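Local atomic coordinates of putative glycosyltransferase (GalT1) (Streptococcus parasanguinis, PDB entry 4PHR), a protein that binds UDP and manganese through its GT-D-type domain and probably transfers sugars from a nucleotide-linked donor as a glycosyltransferase. Residues 228-234 and 246-252; 121-125 and 239-243; 156-160 and 262-268. All blocks are in the same frame, centred on the assembly; numbering follows the deposited sequence.

Contact 1 of 3, residues 228-234 and 246-252; sequences HIDSEYE and LTNKHTA. With UDP (uridine-5'-diphosphate), chain B.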
loop_
_atom_site.group_PDB
_atom_site.type_symbol
_atom_site.label_atom_id
_atom_site.label_comp_id
_atom_site.label_asym_id
_atom_site.label_seq_id
_atom_site.Cartn_x
_atom_site.Cartn_y
_atom_site.Cartn_z
ATOM N N HIS A 228 0.998 3.969 1.928
ATOM C CA HIS A 228 1.517 5.054 2.776
ATOM C C HIS A 228 3.043 5.216 2.751
ATOM O O HIS A 228 3.636 5.766 3.695
ATOM C CB HIS A 228 1.022 4.870 4.216
ATOM C CG HIS A 228 -0.349 5.422 4.457
ATOM N ND1 HIS A 228 -1.375 4.671 4.987
ATOM C CD2 HIS A 228 -0.853 6.664 4.263
ATOM C CE1 HIS A 228 -2.453 5.428 5.114
ATOM N NE2 HIS A 228 -2.161 6.643 4.685
ATOM N N ILE A 229 3.688 4.748 1.687
ATOM C CA ILE A 229 5.149 4.798 1.628
ATOM C C ILE A 229 5.701 6.208 1.895
ATOM O O ILE A 229 6.738 6.367 2.539
ATOM C CB ILE A 229 5.710 4.241 0.283
ATOM C CG1 ILE A 229 7.230 4.113 0.360
ATOM C CG2 ILE A 229 5.269 5.096 -0.903
ATOM C CD1 ILE A 229 7.681 3.157 1.442
ATOM N N ASP A 230 5.006 7.243 1.431
ATOM C CA ASP A 230 5.522 8.595 1.616
ATOM C C ASP A 230 5.626 9.007 3.084
ATOM O O ASP A 230 6.616 9.625 3.489
ATOM C CB ASP A 230 4.686 9.633 0.866
ATOM C CG ASP A 230 5.235 11.036 1.039
ATOM O OD1 ASP A 230 6.122 11.435 0.247
ATOM O OD2 ASP A 230 4.792 11.735 1.980
ATOM N N SER A 231 4.596 8.699 3.872
ATOM C CA SER A 231 4.618 9.029 5.296
ATOM C C SER A 231 5.785 8.340 5.972
ATOM O O SER A 231 6.499 8.951 6.776
ATOM C CB SER A 231 3.327 8.583 5.989
ATOM O OG SER A 231 2.213 9.311 5.517
ATOM N N GLU A 232 5.960 7.056 5.666
ATOM C CA GLU A 232 7.030 6.269 6.271
ATOM C C GLU A 232 8.400 6.834 5.887
ATOM O O GLU A 232 9.309 6.930 6.723
ATOM C CB GLU A 232 6.893 4.803 5.869
ATOM C CG GLU A 232 5.690 4.119 6.528
ATOM C CD GLU A 232 6.055 3.396 7.818
ATOM O OE1 GLU A 232 7.229 3.471 8.242
ATOM O OE2 GLU A 232 5.167 2.743 8.409
ATOM N N TYR A 233 8.549 7.242 4.632
ATOM C CA TYR A 233 9.812 7.807 4.192
ATOM C C TYR A 233 10.086 9.133 4.899
ATOM O O TYR A 233 11.208 9.399 5.313
ATOM C CB TYR A 233 9.840 7.979 2.670
ATOM C CG TYR A 233 11.203 8.355 2.145
ATOM C CD1 TYR A 233 12.282 7.491 2.287
ATOM C CD2 TYR A 233 11.420 9.580 1.523
ATOM C CE1 TYR A 233 13.544 7.837 1.815
ATOM C CE2 TYR A 233 12.677 9.930 1.048
ATOM C CZ TYR A 233 13.728 9.050 1.191
ATOM O OH TYR A 233 14.981 9.401 0.724
ATOM N N GLU A 234 9.062 9.969 5.046
ATOM C CA GLU A 234 9.237 11.243 5.748
ATOM C C GLU A 234 9.637 11.010 7.205
ATOM O O GLU A 234 10.532 11.670 7.731
ATOM C CB GLU A 234 7.952 12.076 5.692
ATOM C CG GLU A 234 7.596 12.599 4.309
ATOM C CD GLU A 234 8.149 13.971 4.033
ATOM O OE1 GLU A 234 8.776 14.556 4.939
ATOM O OE2 GLU A 234 7.950 14.463 2.906
ATOM N N LEU A 246 2.516 15.327 9.599
ATOM C CA LEU A 246 3.103 16.163 8.570
ATOM C C LEU A 246 2.120 17.306 8.314
ATOM O O LEU A 246 0.907 17.121 8.386
ATOM C CB LEU A 246 3.366 15.338 7.309
ATOM C CG LEU A 246 4.088 14.017 7.614
ATOM C CD1 LEU A 246 4.171 13.114 6.394
ATOM C CD2 LEU A 246 5.471 14.264 8.205
ATOM N N THR A 247 2.631 18.492 8.037
ATOM C CA THR A 247 1.742 19.638 7.950
ATOM C C THR A 247 1.255 19.863 6.524
ATOM O O THR A 247 0.173 20.418 6.310
ATOM C CB THR A 247 2.425 20.907 8.485
ATOM O OG1 THR A 247 3.475 21.300 7.593
ATOM C CG2 THR A 247 3.012 20.636 9.863
ATOM N N ASN A 248 2.048 19.422 5.556
ATOM C CA ASN A 248 1.859 19.838 4.174
ATOM C C ASN A 248 1.153 18.818 3.289
ATOM O O ASN A 248 0.970 19.044 2.098
ATOM C CB ASN A 248 3.208 20.246 3.561
ATOM C CG ASN A 248 4.230 19.108 3.566
ATOM O OD1 ASN A 248 4.245 18.270 4.468
ATOM N ND2 ASN A 248 5.089 19.078 2.551
ATOM N N LYS A 249 0.752 17.695 3.872
ATOM C CA LYS A 249 0.137 16.628 3.104
ATOM C C LYS A 249 -0.526 15.653 4.057
ATOM O O LYS A 249 -0.415 15.791 5.271
ATOM C CB LYS A 249 1.189 15.901 2.266
ATOM C CG LYS A 249 2.308 15.300 3.092
ATOM C CD LYS A 249 3.239 14.417 2.274
ATOM C CE LYS A 249 4.377 15.213 1.675
ATOM N NZ LYS A 249 5.385 14.326 1.021
ATOM N N HIS A 250 -1.211 14.667 3.495
ATOM C CA HIS A 250 -1.773 13.558 4.262
ATOM C C HIS A 250 -0.699 12.838 5.080
ATOM O O HIS A 250 0.410 12.635 4.598
ATOM C CB HIS A 250 -2.399 12.568 3.272
ATOM C CG HIS A 250 -2.829 11.274 3.889
ATOM N ND1 HIS A 250 -3.987 11.152 4.624
ATOM C CD2 HIS A 250 -2.260 10.048 3.872
ATOM C CE1 HIS A 250 -4.114 9.902 5.030
ATOM N NE2 HIS A 250 -3.078 9.212 4.590
ATOM N N THR A 251 -1.037 12.440 6.303
ATOM C CA THR A 251 -0.156 11.602 7.108
ATOM C C THR A 251 -0.835 10.286 7.468
ATOM O O THR A 251 -1.958 10.285 7.961
ATOM C CB THR A 251 0.239 12.280 8.438
ATOM O OG1 THR A 251 0.762 13.588 8.191
ATOM C CG2 THR A 251 1.307 11.460 9.134
ATOM N N ALA A 252 -0.135 9.171 7.249
ATOM C CA ALA A 252 -0.619 7.854 7.663
ATOM C C ALA A 252 -1.085 7.873 9.116
ATOM O O ALA A 252 -0.408 8.428 9.982
ATOM C CB ALA A 252 0.479 6.811 7.492
HETATM N N1 UDP B . -6.182 7.300 -0.403
HETATM C C2 UDP B . -6.753 8.159 -1.310
HETATM N N3 UDP B . -8.085 8.038 -1.622
HETATM C C4 UDP B . -8.854 7.058 -1.041
HETATM C C5 UDP B . -8.278 6.180 -0.124
HETATM C C6 UDP B . -6.970 6.420 0.281
HETATM O O2 UDP B . -6.087 9.057 -1.826
HETATM O O4 UDP B . -10.040 6.972 -1.377
HETATM C "C1'" UDP B . -4.737 7.399 -0.149
HETATM C "C2'" UDP B . -4.245 8.017 1.133
HETATM O "O2'" UDP B . -4.256 9.427 1.042
HETATM C "C3'" UDP B . -2.841 7.458 1.192
HETATM C "C4'" UDP B . -3.000 6.074 0.584
HETATM O "O4'" UDP B . -4.261 6.070 -0.092
HETATM O "O3'" UDP B . -1.984 8.215 0.366
HETATM C "C5'" UDP B . -2.951 4.977 1.641
HETATM O "O5'" UDP B . -3.186 3.727 1.007
HETATM P PA UDP B . -3.243 2.345 1.832
HETATM O O1A UDP B . -4.411 2.357 2.733
HETATM O O2A UDP B . -3.203 1.263 0.819
HETATM O O3A UDP B . -1.884 2.438 2.708
HETATM P PB UDP B . -1.117 1.383 3.685
HETATM O O1B UDP B . -1.386 1.858 5.074
HETATM O O2B UDP B . 0.308 1.542 3.310
HETATM O O3B UDP B . -1.665 0.010 3.448
HETATM O O HOH W 1 2.817 11.296 3.817
HETATM O O HOH W 2 7.497 17.070 2.161
#
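His-228 and His-250 meet rim to rim in the UDP pocket of the GT-D-type glycosyltransferase domain, where the loop 246-252 folds back over the first turns of helix 229-238. The two NE2 atoms, His-228 NE2 and His-250 NE2, share a hydrogen bond of 2.7 Å, and the ring planes lie only 13° apart. His-228, the N-cap residue, grips the diphosphate twice: its backbone N reaches UDP O2B at 2.9 Å and its ND1 reaches UDP O1B at 2.8 Å, so the helix start would probably help to stabilise the negative charge. On the far side, His-250 ND1 is hydrogen-bonded to Asp-257 OD1.

Both rings are also covered on their faces. The His-228 ring is sandwiched between Ala-252 CB, a CH-pi contact at 3.5 Å from the ring centroid, and UDP C5' over the opposite face. The O2' oxygen of UDP lies over the centre of one His-250 face. Farther along the helix the packing is apolar, Leu-246 CD1 against CB and CG of Glu-234.

The charged group is a salt-bridge network around Lys-249, whose chain turns about its CG-CD bond (chi3 89°) and carries NZ between two acids. Lys-249 NZ meets Asp-230 OD2 at 2.8 Å on the syn side of the carboxylate, and Glu-234 OE2 at 3.2 Å on the anti side. Both acids have further partners: Asp-230 OD1 accepts from the Gly-159 N-H, and Glu-234 OE2 accepts from Asn-162 ND2.

Between the histidines and this network, the Ala-252 N-H points almost straight at Ser-231 OG, 2.9 Å away with an angle of 167°.

Contact 2 of 3, residues 121-125 and 239-243; sequences RPYID and GATYK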
loop_
_atom_site.group_PDB
_atom_site.type_symbol
_atom_site.label_atom_id
_atom_site.label_comp_id
_atom_site.label_asym_id
_atom_site.label_seq_id
_atom_site.Cartn_x
_atom_site.Cartn_y
_atom_site.Cartn_z
ATOM N N ARG A 121 5.446 0.032 4.567
ATOM C CA ARG A 121 5.532 0.417 5.983
ATOM C C ARG A 121 6.857 -0.053 6.608
ATOM O O ARG A 121 6.872 -0.880 7.519
ATOM C CB ARG A 121 4.346 -0.179 6.758
ATOM C CG ARG A 121 2.965 0.005 6.112
ATOM C CD ARG A 121 2.593 1.469 5.930
ATOM N NE ARG A 121 2.734 2.203 7.181
ATOM C CZ ARG A 121 1.737 2.787 7.831
ATOM N NH1 ARG A 121 0.503 2.757 7.343
ATOM N NH2 ARG A 121 1.991 3.426 8.965
ATOM N N PRO A 122 7.983 0.475 6.116
ATOM C CA PRO A 122 9.282 -0.123 6.446
ATOM C C PRO A 122 10.005 0.518 7.625
ATOM O O PRO A 122 11.206 0.292 7.755
ATOM C CB PRO A 122 10.105 0.126 5.169
ATOM C CG PRO A 122 9.169 0.846 4.189
ATOM C CD PRO A 122 8.110 1.456 5.032
ATOM N N TYR A 123 9.323 1.299 8.459
ATOM C CA TYR A 123 10.059 2.065 9.467
ATOM C C TYR A 123 9.399 2.227 10.839
ATOM O O TYR A 123 9.935 1.760 11.846
ATOM C CB TYR A 123 10.423 3.450 8.897
ATOM C CG TYR A 123 11.134 4.367 9.879
ATOM C CD1 TYR A 123 12.478 4.193 10.176
ATOM C CD2 TYR A 123 10.459 5.411 10.501
ATOM C CE1 TYR A 123 13.126 5.019 11.076
ATOM C CE2 TYR A 123 11.098 6.243 11.406
ATOM C CZ TYR A 123 12.433 6.044 11.686
ATOM O OH TYR A 123 13.081 6.869 12.583
ATOM N N ILE A 124 8.257 2.902 10.890
ATOM C CA ILE A 124 7.791 3.476 12.160
ATOM C C ILE A 124 7.399 2.450 13.231
ATOM O O ILE A 124 7.581 2.700 14.427
ATOM C CB ILE A 124 6.648 4.515 11.951
ATOM C CG1 ILE A 124 6.572 5.490 13.134
ATOM C CG2 ILE A 124 5.327 3.813 11.705
ATOM C CD1 ILE A 124 7.769 6.408 13.255
ATOM N N ASP A 125 6.887 1.296 12.813
ATOM C CA ASP A 125 6.439 0.297 13.778
ATOM C C ASP A 125 7.523 -0.688 14.219
ATOM O O ASP A 125 7.292 -1.519 15.089
ATOM C CB ASP A 125 5.214 -0.462 13.254
ATOM C CG ASP A 125 3.919 0.323 13.428
ATOM O OD1 ASP A 125 3.908 1.307 14.202
ATOM O OD2 ASP A 125 2.910 -0.050 12.799
ATOM N N GLY A 239 14.113 10.858 11.277
ATOM C CA GLY A 239 14.481 10.039 12.418
ATOM C C GLY A 239 13.396 9.992 13.477
ATOM O O GLY A 239 13.682 9.862 14.672
ATOM N N ALA A 240 12.144 10.072 13.033
ATOM C CA ALA A 240 11.007 10.064 13.948
ATOM C C ALA A 240 10.955 8.798 14.795
ATOM O O ALA A 240 11.276 7.705 14.328
ATOM C CB ALA A 240 9.706 10.237 13.181
ATOM N N THR A 241 10.541 8.952 16.046
ATOM C CA THR A 241 10.378 7.805 16.928
ATOM C C THR A 241 8.903 7.481 17.132
ATOM O O THR A 241 8.553 6.407 17.624
ATOM C CB THR A 241 11.055 8.045 18.288
ATOM O OG1 THR A 241 10.587 9.281 18.840
ATOM C CG2 THR A 241 12.564 8.120 18.118
ATOM N N TYR A 242 8.041 8.419 16.745
ATOM C CA TYR A 242 6.599 8.229 16.828
ATOM C C TYR A 242 5.951 8.813 15.580
ATOM O O TYR A 242 6.609 9.505 14.812
ATOM C CB TYR A 242 6.040 8.898 18.088
ATOM C CG TYR A 242 6.043 10.413 18.046
ATOM C CD1 TYR A 242 7.183 11.138 18.373
ATOM C CD2 TYR A 242 4.900 11.119 17.688
ATOM C CE1 TYR A 242 7.186 12.524 18.340
ATOM C CE2 TYR A 242 4.893 12.504 17.652
ATOM C CZ TYR A 242 6.039 13.200 17.978
ATOM O OH TYR A 242 6.036 14.577 17.943
ATOM N N LYS A 243 4.667 8.535 15.379
ATOM C CA LYS A 243 3.952 9.012 14.197
ATOM C C LYS A 243 3.627 10.501 14.271
ATOM O O LYS A 243 2.571 10.897 14.767
ATOM C CB LYS A 243 2.682 8.190 13.969
ATOM C CG LYS A 243 2.972 6.741 13.629
ATOM C CD LYS A 243 1.706 5.950 13.375
ATOM C CE LYS A 243 2.014 4.466 13.279
ATOM N NZ LYS A 243 0.785 3.646 13.094
HETATM O O HOH W 3 6.498 4.363 16.447
#
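Two irregular backbones pass each other without a direct main-chain bond, closest at Ile-124 and Tyr-242 with their CA atoms 6.8 Å apart, while water 3 donates to both Ile-124 O and Thr-241 O. The second of them begins at Gly-239, whose positive phi closes helix 229-238 with a Schellman motif, and the contact fastens this helix exit to the loop after strand 115-116 of the GT-D-type domain.

Tyr-123 reaches across to the other segment with CG anti to its own N (chi1 177°), and its OH donates to Ala-240 O at 2.6 Å; the hydroxyl is tilted 24° from the carbonyl plane. Beside it, Ile-124 offers two branches. Ile-124 CD1 lies against the Tyr-242 carbonyl and 4.3 Å from Ala-240 CB, whereas the CG2 branch rests on the aliphatic part of Lys-243.

The extended Lys-243 chain runs past Ile-124 toward the pocket side, where its ammonium and the Arg-121 guanidinium both form salt bridges to Glu-253. Arg-121 also binds a UDP phosphate oxygen through NH1. Asp-125 stays beyond salt-bridge range, with OD1 4.1 Å from Lys-243 NZ, and between the two segments the nearest approach of the lysine is Lys-243 CE to Ile-124 CG2, 3.7 Å.

Contact 3 of 3, residues 156-160 and 262-268; sequences SRSGV and LEFSQEY. With UDP (uridine-5'-diphosphate), chain B.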
loop_
_atom_site.group_PDB
_atom_site.type_symbol
_atom_site.label_atom_id
_atom_site.label_comp_id
_atom_site.label_asym_id
_atom_site.label_seq_id
_atom_site.Cartn_x
_atom_site.Cartn_y
_atom_site.Cartn_z
ATOM N N SER A 156 -2.278 13.021 -1.001
ATOM C CA SER A 156 -1.189 12.042 -0.891
ATOM C C SER A 156 0.181 12.677 -1.150
ATOM O O SER A 156 1.121 12.516 -0.361
ATOM C CB SER A 156 -1.410 10.885 -1.870
ATOM O OG SER A 156 -2.624 10.207 -1.606
ATOM N N ARG A 157 0.293 13.384 -2.268
ATOM C CA ARG A 157 1.510 14.120 -2.621
ATOM C C ARG A 157 2.782 13.301 -2.387
ATOM O O ARG A 157 3.757 13.752 -1.764
ATOM C CB ARG A 157 1.520 15.463 -1.900
ATOM C CG ARG A 157 0.292 16.264 -2.302
ATOM C CD ARG A 157 0.180 17.611 -1.659
ATOM N NE ARG A 157 -0.941 18.320 -2.269
ATOM C CZ ARG A 157 -0.869 19.546 -2.769
ATOM N NH1 ARG A 157 0.271 20.216 -2.713
ATOM N NH2 ARG A 157 -1.941 20.104 -3.313
ATOM N N SER A 158 2.769 12.088 -2.920
ATOM C CA SER A 158 3.842 11.140 -2.672
ATOM C C SER A 158 5.136 11.642 -3.297
ATOM O O SER A 158 5.194 11.947 -4.492
ATOM C CB SER A 158 3.480 9.756 -3.226
ATOM O OG SER A 158 2.318 9.225 -2.597
ATOM N N GLY A 159 6.176 11.732 -2.476
ATOM C CA GLY A 159 7.471 12.189 -2.937
ATOM C C GLY A 159 7.599 13.696 -3.025
ATOM O O GLY A 159 8.674 14.211 -3.299
ATOM N N VAL A 160 6.514 14.418 -2.767
ATOM C CA VAL A 160 6.551 15.868 -2.906
ATOM C C VAL A 160 7.284 16.484 -1.719
ATOM O O VAL A 160 6.928 16.256 -0.566
ATOM C CB VAL A 160 5.143 16.470 -3.057
ATOM C CG1 VAL A 160 5.225 17.991 -3.118
ATOM C CG2 VAL A 160 4.475 15.912 -4.306
ATOM N N LEU A 262 -1.650 23.113 2.757
ATOM C CA LEU A 262 -1.115 22.791 1.444
ATOM C C LEU A 262 -0.208 23.886 0.914
ATOM O O LEU A 262 -0.397 25.078 1.189
ATOM C CB LEU A 262 -2.243 22.540 0.442
ATOM C CG LEU A 262 -3.123 21.308 0.657
ATOM C CD1 LEU A 262 -4.270 21.315 -0.340
ATOM C CD2 LEU A 262 -2.313 20.024 0.539
ATOM N N GLU A 263 0.784 23.463 0.145
ATOM C CA GLU A 263 1.659 24.388 -0.545
ATOM C C GLU A 263 1.394 24.288 -2.038
ATOM O O GLU A 263 0.787 23.321 -2.512
ATOM C CB GLU A 263 3.120 24.050 -0.253
ATOM C CG GLU A 263 3.491 24.118 1.221
ATOM C CD GLU A 263 4.861 23.530 1.503
ATOM O OE1 GLU A 263 5.093 22.358 1.138
ATOM O OE2 GLU A 263 5.708 24.243 2.086
ATOM N N PHE A 264 1.841 25.292 -2.780
ATOM C CA PHE A 264 1.877 25.181 -4.220
ATOM C C PHE A 264 3.283 24.780 -4.655
ATOM O O PHE A 264 4.262 25.488 -4.410
ATOM C CB PHE A 264 1.467 26.488 -4.893
ATOM C CG PHE A 264 1.356 26.382 -6.387
ATOM C CD1 PHE A 264 0.179 25.964 -6.977
ATOM C CD2 PHE A 264 2.436 26.686 -7.199
ATOM C CE1 PHE A 264 0.073 25.862 -8.353
ATOM C CE2 PHE A 264 2.337 26.585 -8.575
ATOM C CZ PHE A 264 1.155 26.170 -9.150
ATOM N N SER A 265 3.366 23.628 -5.298
ATOM C CA SER A 265 4.609 23.139 -5.867
ATOM C C SER A 265 4.455 23.097 -7.372
ATOM O O SER A 265 3.707 22.278 -7.898
ATOM C CB SER A 265 4.924 21.737 -5.353
ATOM O OG SER A 265 5.889 21.115 -6.185
ATOM N N GLN A 266 5.169 23.972 -8.067
ATOM C CA GLN A 266 5.101 24.026 -9.518
ATOM C C GLN A 266 5.458 22.677 -10.135
ATOM O O GLN A 266 4.800 22.222 -11.071
ATOM C CB GLN A 266 6.020 25.126 -10.061
ATOM C CG GLN A 266 5.988 25.270 -11.573
ATOM C CD GLN A 266 6.651 26.548 -12.052
ATOM O OE1 GLN A 266 6.977 27.428 -11.256
ATOM N NE2 GLN A 266 6.851 26.657 -13.361
ATOM N N GLU A 267 6.494 22.034 -9.604
ATOM C CA GLU A 267 6.939 20.752 -10.143
ATOM C C GLU A 267 5.847 19.686 -10.020
ATOM O O GLU A 267 5.574 18.949 -10.965
ATOM C CB GLU A 267 8.232 20.291 -9.463
ATOM C CG GLU A 267 8.759 18.966 -9.993
ATOM C CD GLU A 267 10.221 18.729 -9.658
ATOM O OE1 GLU A 267 10.699 19.277 -8.641
ATOM O OE2 GLU A 267 10.895 18.001 -10.420
ATOM N N TYR A 268 5.225 19.606 -8.849
ATOM C CA TYR A 268 4.100 18.705 -8.632
ATOM C C TYR A 268 2.967 19.039 -9.598
ATOM O O TYR A 268 2.442 18.165 -10.290
ATOM C CB TYR A 268 3.643 18.796 -7.169
ATOM C CG TYR A 268 2.303 18.169 -6.839
ATOM C CD1 TYR A 268 2.145 16.790 -6.782
ATOM C CD2 TYR A 268 1.206 18.969 -6.531
ATOM C CE1 TYR A 268 0.912 16.218 -6.460
ATOM C CE2 TYR A 268 -0.021 18.411 -6.206
ATOM C CZ TYR A 268 -0.166 17.037 -6.172
ATOM O OH TYR A 268 -1.397 16.506 -5.842
HETATM N N1 UDP B . -6.182 7.300 -0.403
HETATM C C2 UDP B . -6.753 8.159 -1.310
HETATM N N3 UDP B . -8.085 8.038 -1.622
HETATM C C4 UDP B . -8.854 7.058 -1.041
HETATM C C5 UDP B . -8.278 6.180 -0.124
HETATM C C6 UDP B . -6.970 6.420 0.281
HETATM O O2 UDP B . -6.087 9.057 -1.826
HETATM O O4 UDP B . -10.040 6.972 -1.377
HETATM C "C1'" UDP B . -4.737 7.399 -0.149
HETATM C "C2'" UDP B . -4.245 8.017 1.133
HETATM O "O2'" UDP B . -4.256 9.427 1.042
HETATM C "C3'" UDP B . -2.841 7.458 1.192
HETATM C "C4'" UDP B . -3.000 6.074 0.584
HETATM O "O4'" UDP B . -4.261 6.070 -0.092
HETATM O "O3'" UDP B . -1.984 8.215 0.366
HETATM C "C5'" UDP B . -2.951 4.977 1.641
HETATM O "O5'" UDP B . -3.186 3.727 1.007
HETATM P PA UDP B . -3.243 2.345 1.832
HETATM O O1A UDP B . -4.411 2.357 2.733
HETATM O O2A UDP B . -3.203 1.263 0.819
HETATM O O3A UDP B . -1.884 2.438 2.708
HETATM P PB UDP B . -1.117 1.383 3.685
HETATM O O1B UDP B . -1.386 1.858 5.074
HETATM O O2B UDP B . 0.308 1.542 3.310
HETATM O O3B UDP B . -1.665 0.010 3.448
HETATM O O HOH W 4 -1.293 14.100 -4.755
HETATM O O HOH W 5 -2.042 22.519 -4.165
#
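The guanidinium of Arg-157 is clamped between Tyr-268 and Leu-262, and the buried Tyr-268 side of this clamp is the tight part of the contact. Tyr-268 CE2 lies 3.7 Å above the centre of one face, with the two planes inclined at 38°, while Leu-262 CD2, on the solvent-exposed rim, presses on the opposite face. The arginine is extended from CG to NE (chi2 180°), which lays the chain along the tyrosine, CG near its hydroxyl end and the guanidinium against CE2, with NH1 at the backbone. There NH1 donates to Glu-263 O at 3.2 Å, a bent bond of 142° that leaves the guanidinium plane. Beside the clamp, Val-160 CG2 approaches Tyr-268 CD1 to 3.5 Å, and on the inner side water 4 links Arg-157 N and Tyr-268 OH.

The outer side is looser and wetter. Glu-263 is exposed, Val-160 CG1 reaches Ser-265 CB only at 4.4 Å, and water 5 lies in the guanidinium plane, accepting from Arg-157 NH2 at 2.6 Å.

Each segment has its own local brace. Arg-157 to Val-160 form a type II beta turn, and Ser-265 OG caps helix 266-271 by accepting from Tyr-268 N at 3.1 Å. Ser-156 OG, just ahead of the turn, shares a hydrogen bond of 2.9 Å with UDP O3'. This puts the loop after strand 147-153 at the nucleotide, at the C-terminal end of the parallel sheet, where alpha/beta folds commonly place their ligand sites.

How the contacts relate
From the N terminus, the chain first meets the loop 121-125, then, after strand 147-153, the turn 156-160. Helix 229-238 follows and opens contact 1; its exit at 239-243 returns to 121-125, closing contact 2 over 113 intervening residues. Segment 246-252 then closes contact 1 with a short loop, and 262-268 closes contact 3. Contacts 1 and 2 cross, as do 2 and 3, whereas contact 1 lies wholly within the span of contact 3. Contact 1 is the middle piece: Glu-232 pairs with Arg-121, and Lys-249 NZ probably hydrogen-bonds Val-160 O. The three tie loops after strands 115-116 and 147-153, one from each parallel sheet, to helix 229-238 and the chain beyond, contacts 1 and 3 both touching UDP.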